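Long-range contacts in PATF (Prochloron didemni, PDB 4BG2), which takes part in the patellamide pathway, has the fold of the cyanobactin prenyltransferases and is probably a member of that enzyme family, its activity being uncertain: residues 135-140 / 173-178; 258-263 / 292-297. All coordinates share one frame; numbering follows the deposited sequence. Where two conformers were deposited one is given.

Contact 1 of 2, residues 135-140 / 173-178; sequences MLYIHI and TMVIGF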
loop_
_atom_site.group_PDB
_atom_site.type_symbol
_atom_site.label_atom_id
_atom_site.label_comp_id
_atom_site.label_asym_id
_atom_site.label_seq_id
_atom_site.Cartn_x
_atom_site.Cartn_y
_atom_site.Cartn_z
HETATM N N MSE A 135 6.048 1.572 6.138
HETATM C CA MSE A 135 5.031 0.686 5.594
HETATM C C MSE A 135 5.724 -0.268 4.681
HETATM O O MSE A 135 6.505 0.119 3.808
HETATM C CB MSE A 135 3.992 1.517 4.824
HETATM C CG MSE A 135 2.850 0.661 4.263
HETATM SE SE MSE A 135 1.546 0.262 5.681
HETATM C CE MSE A 135 1.629 -1.683 5.583
ATOM N N LEU A 136 5.479 -1.545 4.895
ATOM C CA LEU A 136 6.113 -2.590 4.110
ATOM C C LEU A 136 5.047 -3.570 3.653
ATOM O O LEU A 136 4.339 -4.145 4.469
ATOM C CB LEU A 136 7.147 -3.328 4.950
ATOM C CG LEU A 136 8.225 -2.453 5.617
ATOM C CD1 LEU A 136 8.983 -3.215 6.686
ATOM C CD2 LEU A 136 9.221 -1.905 4.619
ATOM N N TYR A 137 4.963 -3.792 2.342
ATOM C CA TYR A 137 4.019 -4.741 1.817
ATOM C C TYR A 137 4.778 -5.918 1.235
ATOM O O TYR A 137 5.764 -5.723 0.538
ATOM C CB TYR A 137 3.162 -4.087 0.720
ATOM C CG TYR A 137 2.145 -3.105 1.239
ATOM C CD1 TYR A 137 1.016 -3.558 1.914
ATOM C CD2 TYR A 137 2.284 -1.730 1.031
ATOM C CE1 TYR A 137 0.054 -2.677 2.377
ATOM C CE2 TYR A 137 1.321 -0.842 1.505
ATOM C CZ TYR A 137 0.211 -1.334 2.174
ATOM O OH TYR A 137 -0.754 -0.491 2.649
ATOM N N ILE A 138 4.277 -7.122 1.491
ATOM C CA ILE A 138 4.747 -8.313 0.830
ATOM C C ILE A 138 3.748 -8.640 -0.284
ATOM O O ILE A 138 2.563 -8.835 -0.023
ATOM C CB ILE A 138 4.789 -9.514 1.804
ATOM C CG1 ILE A 138 5.524 -9.164 3.091
ATOM C CG2 ILE A 138 5.367 -10.762 1.138
ATOM C CD1 ILE A 138 6.984 -8.920 2.931
ATOM N N HIS A 139 4.230 -8.738 -1.514
ATOM C CA HIS A 139 3.395 -9.133 -2.645
ATOM C C HIS A 139 3.608 -10.599 -2.990
ATOM O O HIS A 139 4.711 -11.011 -3.306
ATOM C CB HIS A 139 3.691 -8.267 -3.849
ATOM C CG HIS A 139 3.245 -6.863 -3.671
ATOM N ND1 HIS A 139 1.917 -6.502 -3.692
ATOM C CD2 HIS A 139 3.941 -5.723 -3.457
ATOM C CE1 HIS A 139 1.815 -5.198 -3.510
ATOM N NE2 HIS A 139 3.028 -4.704 -3.348
ATOM N N ILE A 140 2.521 -11.361 -2.915
ATOM C CA ILE A 140 2.544 -12.801 -3.049
ATOM C C ILE A 140 2.208 -13.156 -4.487
ATOM O O ILE A 140 1.446 -12.438 -5.125
ATOM C CB ILE A 140 1.508 -13.417 -2.084
ATOM C CG1 ILE A 140 1.848 -13.031 -0.641
ATOM C CG2 ILE A 140 1.447 -14.923 -2.218
ATOM C CD1 ILE A 140 0.686 -13.180 0.315
ATOM N N THR A 173 -5.477 -14.176 0.294
ATOM C CA THR A 173 -4.507 -13.136 0.683
ATOM C C THR A 173 -3.440 -13.067 -0.385
ATOM O O THR A 173 -2.752 -14.039 -0.666
ATOM C CB THR A 173 -3.913 -13.390 2.088
ATOM O OG1 THR A 173 -4.924 -13.148 3.057
ATOM C CG2 THR A 173 -2.740 -12.463 2.403
HETATM N N MSE A 174 -3.327 -11.901 -1.004
HETATM C CA MSE A 174 -2.323 -11.671 -2.038
HETATM C C MSE A 174 -1.311 -10.616 -1.627
HETATM O O MSE A 174 -0.269 -10.510 -2.229
HETATM C CB MSE A 174 -3.040 -11.215 -3.302
HETATM C CG MSE A 174 -2.457 -11.818 -4.568
HETATM SE SE MSE A 174 -3.618 -11.180 -6.059
HETATM C CE MSE A 174 -2.868 -9.357 -6.134
ATOM N N VAL A 175 -1.636 -9.822 -0.620
ATOM C CA VAL A 175 -0.721 -8.829 -0.085
ATOM C C VAL A 175 -0.773 -8.915 1.444
ATOM O O VAL A 175 -1.840 -9.065 2.035
ATOM C CB VAL A 175 -1.106 -7.372 -0.490
ATOM C CG1 VAL A 175 0.032 -6.423 -0.182
ATOM C CG2 VAL A 175 -1.480 -7.250 -1.951
ATOM N N ILE A 176 0.381 -8.763 2.077
ATOM C CA ILE A 176 0.469 -8.623 3.524
ATOM C C ILE A 176 1.192 -7.319 3.856
ATOM O O ILE A 176 2.287 -7.061 3.364
ATOM C CB ILE A 176 1.207 -9.812 4.155
ATOM C CG1 ILE A 176 0.470 -11.112 3.834
ATOM C CG2 ILE A 176 1.332 -9.614 5.661
ATOM C CD1 ILE A 176 1.325 -12.353 4.025
ATOM N N GLY A 177 0.545 -6.483 4.668
ATOM C CA GLY A 177 1.072 -5.190 5.091
ATOM C C GLY A 177 1.607 -5.239 6.514
ATOM O O GLY A 177 1.023 -5.882 7.380
ATOM N N PHE A 178 2.742 -4.583 6.729
ATOM C CA PHE A 178 3.296 -4.405 8.063
ATOM C C PHE A 178 3.508 -2.922 8.230
ATOM O O PHE A 178 4.267 -2.332 7.461
ATOM C CB PHE A 178 4.645 -5.120 8.168
ATOM C CG PHE A 178 4.544 -6.601 8.035
ATOM C CD1 PHE A 178 4.633 -7.202 6.780
ATOM C CD2 PHE A 178 4.372 -7.413 9.151
ATOM C CE1 PHE A 178 4.573 -8.568 6.657
ATOM C CE2 PHE A 178 4.320 -8.785 9.032
ATOM C CZ PHE A 178 4.411 -9.366 7.781
#

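Contact 2 of 2, residues 258-263 / 292-297; sequences TFNSLG and RLENFC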
loop_
_atom_site.group_PDB
_atom_site.type_symbol
_atom_site.label_atom_id
_atom_site.label_comp_id
_atom_site.label_asym_id
_atom_site.label_seq_id
_atom_site.Cartn_x
_atom_site.Cartn_y
_atom_site.Cartn_z
ATOM N N THR A 258 -18.025 9.801 -5.274
ATOM C CA THR A 258 -18.179 11.248 -5.131
ATOM C C THR A 258 -17.320 11.695 -3.966
ATOM O O THR A 258 -17.396 11.124 -2.875
ATOM C CB THR A 258 -19.654 11.616 -4.850
ATOM O OG1 THR A 258 -20.474 11.050 -5.872
ATOM C CG2 THR A 258 -19.862 13.122 -4.806
ATOM N N PHE A 259 -16.490 12.707 -4.190
ATOM C CA PHE A 259 -15.495 13.109 -3.213
ATOM C C PHE A 259 -15.878 14.411 -2.540
ATOM O O PHE A 259 -16.599 15.236 -3.121
ATOM C CB PHE A 259 -14.135 13.323 -3.886
ATOM C CG PHE A 259 -13.612 12.124 -4.643
ATOM C CD1 PHE A 259 -13.105 11.027 -3.971
ATOM C CD2 PHE A 259 -13.592 12.115 -6.038
ATOM C CE1 PHE A 259 -12.605 9.933 -4.669
ATOM C CE2 PHE A 259 -13.088 11.026 -6.739
ATOM C CZ PHE A 259 -12.593 9.935 -6.052
ATOM N N ASN A 260 -15.368 14.607 -1.322
ATOM C CA ASN A 260 -15.333 15.932 -0.738
ATOM C C ASN A 260 -14.361 16.792 -1.559
ATOM O O ASN A 260 -13.810 16.330 -2.549
ATOM C CB ASN A 260 -14.984 15.876 0.754
ATOM C CG ASN A 260 -13.552 15.420 1.016
ATOM O OD1 ASN A 260 -12.783 15.177 0.091
ATOM N ND2 ASN A 260 -13.182 15.368 2.290
ATOM N N SER A 261 -14.177 18.042 -1.175
ATOM C CA SER A 261 -13.381 18.966 -1.976
ATOM C C SER A 261 -11.919 18.520 -2.149
ATOM O O SER A 261 -11.347 18.601 -3.245
ATOM C CB SER A 261 -13.427 20.336 -1.326
ATOM O OG SER A 261 -12.449 21.175 -1.890
ATOM N N LEU A 262 -11.320 18.049 -1.068
ATOM C CA LEU A 262 -9.952 17.537 -1.135
ATOM C C LEU A 262 -9.786 16.362 -2.103
ATOM O O LEU A 262 -8.755 16.249 -2.760
ATOM C CB LEU A 262 -9.462 17.160 0.257
ATOM C CG LEU A 262 -8.995 18.308 1.154
ATOM C CD1 LEU A 262 -8.575 17.768 2.507
ATOM C CD2 LEU A 262 -7.863 19.087 0.492
ATOM N N GLY A 263 -10.791 15.490 -2.191
ATOM C CA GLY A 263 -10.750 14.362 -3.127
ATOM C C GLY A 263 -10.798 14.837 -4.576
ATOM O O GLY A 263 -10.142 14.269 -5.451
ATOM N N ARG A 292 -20.997 11.565 0.192
ATOM C CA ARG A 292 -19.731 12.090 -0.251
ATOM C C ARG A 292 -18.624 11.469 0.592
ATOM O O ARG A 292 -18.792 11.298 1.810
ATOM C CB ARG A 292 -19.808 13.599 -0.062
ATOM C CG ARG A 292 -18.765 14.423 -0.778
ATOM C CD ARG A 292 -19.069 15.902 -0.564
ATOM N NE ARG A 292 -20.201 16.308 -1.399
ATOM C CZ ARG A 292 -20.138 16.564 -2.709
ATOM N NH1 ARG A 292 -18.988 16.473 -3.373
ATOM N NH2 ARG A 292 -21.242 16.909 -3.368
ATOM N N LEU A 293 -17.509 11.111 -0.051
ATOM C CA LEU A 293 -16.381 10.547 0.666
ATOM C C LEU A 293 -15.638 11.655 1.395
ATOM O O LEU A 293 -15.162 12.594 0.773
ATOM C CB LEU A 293 -15.425 9.820 -0.285
ATOM C CG LEU A 293 -15.948 8.550 -0.951
ATOM C CD1 LEU A 293 -14.795 7.842 -1.648
ATOM C CD2 LEU A 293 -16.644 7.632 0.043
ATOM N N GLU A 294 -15.569 11.527 2.720
ATOM C CA GLU A 294 -14.858 12.468 3.582
ATOM C C GLU A 294 -13.590 11.837 4.178
ATOM O O GLU A 294 -12.615 12.541 4.469
ATOM C CB GLU A 294 -15.788 12.931 4.710
ATOM C CG GLU A 294 -16.943 13.826 4.240
ATOM C CD GLU A 294 -16.594 15.325 4.116
ATOM O OE1 GLU A 294 -15.428 15.768 4.355
ATOM O OE2 GLU A 294 -17.507 16.091 3.748
ATOM N N ASN A 295 -13.633 10.519 4.382
ATOM C CA ASN A 295 -12.578 9.784 5.023
ATOM C C ASN A 295 -12.158 8.624 4.133
ATOM O O ASN A 295 -12.901 7.653 3.977
ATOM C CB ASN A 295 -13.046 9.282 6.378
ATOM C CG ASN A 295 -13.431 10.413 7.307
ATOM O OD1 ASN A 295 -12.579 11.175 7.742
ATOM N ND2 ASN A 295 -14.726 10.535 7.606
ATOM N N PHE A 296 -10.977 8.746 3.542
ATOM C CA PHE A 296 -10.520 7.801 2.531
ATOM C C PHE A 296 -9.068 8.053 2.209
ATOM O O PHE A 296 -8.509 9.073 2.583
ATOM C CB PHE A 296 -11.348 7.908 1.225
ATOM C CG PHE A 296 -11.249 9.243 0.557
ATOM C CD1 PHE A 296 -12.036 10.307 0.992
ATOM C CD2 PHE A 296 -10.366 9.447 -0.492
ATOM C CE1 PHE A 296 -11.932 11.548 0.392
ATOM C CE2 PHE A 296 -10.244 10.696 -1.080
ATOM C CZ PHE A 296 -11.050 11.739 -0.652
ATOM N N CYS A 297 -8.479 7.107 1.496
ATOM C CA CYS A 297 -7.141 7.254 0.946
ATOM C C CYS A 297 -7.183 7.141 -0.554
ATOM O O CYS A 297 -7.872 6.289 -1.084
ATOM C CB CYS A 297 -6.239 6.152 1.478
ATOM S SG CYS A 297 -5.684 6.468 3.131
#

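Contact 1 of 2, residues 135-140 / 173-178
Leu136 faces Phe178 and Ile138 faces Ile176 across two neighbouring antiparallel strands of the closed beta barrel, the architecture expected of an ABBA-type prenyltransferase. Backbone bonds join them: two reciprocal pairs, Leu136 with Phe178 and Ile138 with Ile176, are followed by a bond from Ile140 N to Met174 O. The straightest, from Ile138 N to Ile176 O, measures 2.7 Å at 170°. Between these pairs the CA hydrogens of Tyr137, Val175 and Gly177 point at carbonyls of the opposite strand.

Apolar packing differs on the two faces. On that of Leu136, Ile138, Ile176 and Phe178, which helix 101-110 covers, Ile138 CG1 lies in the plane of the Phe178 ring and touches its rim at CE1, 3.7 Å away. Farther along, Ile140 CD1 meets Ile176 CD1 at 3.9 Å. On the other face, CG1 of Val175 sits 3.7 Å from Tyr137 CD1. Val175 CG2 is 3.9 Å from His139 ND1, and the Val175 and His139 side chains lie side by side, pointing the same way.

Because Gly177 has no side chain, the Tyr137 ring can lie against the main chain, with Tyr137 CD1 3.6 Å from Gly177 CA; a CB here would run into Tyr137 CE1. Met135, a selenomethionine, is bent at chi2 and chi3, and its methyl CE lies over one face of the Tyr137 ring and 3.3 Å from Phe178 O.

Contact 2 of 2, residues 258-263 / 292-297
Asn260 and Glu294 cross with their flat groups nearly perpendicular, amide and carboxylate planes 88° apart. The ND2 of Asn260 gives a straight bond of 3.1 Å to Glu294 OE1; the acceptor lies in the amide plane, while the donor comes from above the carboxylate. Chi1 of 68° sets Asn260 CG between the backbone N and the carbonyl carbon, and OD1 of the same amide accepts from Gly263 N at 3.0 Å, nearly along the C=O axis. Asn260 is thus the N-cap of helix 261-272, its buried amide gripped at both ends. An alanine here would probably leave Gly263 N without its capping acceptor, Glu294 OE1 without this donor, and the first turn of the helix less firmly fixed.

Beside the cap the backbones form a single beta bridge at Phe259 and Leu293, with Leu293 N bonded to Thr258 O and Asn260 N to Leu293 O. It ties the approach to the helix to the lead-in of barrel strand 295-303. Arg292 folds over this junction, bent at chi3, and its NH1 reaches Phe259 O at 2.7 Å, the acceptor near the guanidinium plane. The methyl CG2 of Thr258 rests over one face of that group, 3.7 Å from Arg292 NH1.

The side chains of Phe259 and Phe296 cross at about a right angle; their ring planes are inclined at 41°, and Phe259 CD1 lies 4.0 Å from Phe296 CZ. The same CZ of Phe296 comes within 3.6 Å of Gly263 CA, while Asn260 OD1 lies in the ring plane near CE1.

In the fold
Both contacts reach the same closed antiparallel barrel, but at different depths: the centre of contact 1 lies about 8 Å from the centre of the chain, that of contact 2 about 19 Å, and the two centres are 25 Å apart. Contact 1 joins adjacent strands, 133-140 and 173-181, and is held by regular backbone bonding with apolar packing and no side-chain hydrogen bond between the segments. Contact 2 fastens the start of an outer helix to the beginning of strand 295-303. To one short backbone bridge it adds side-chain bonds in which an amide and a guanidinium donate and a carboxylate accepts, with exposed Thr258 and Arg292 at its outer side and buried aromatic rings against barrel strands.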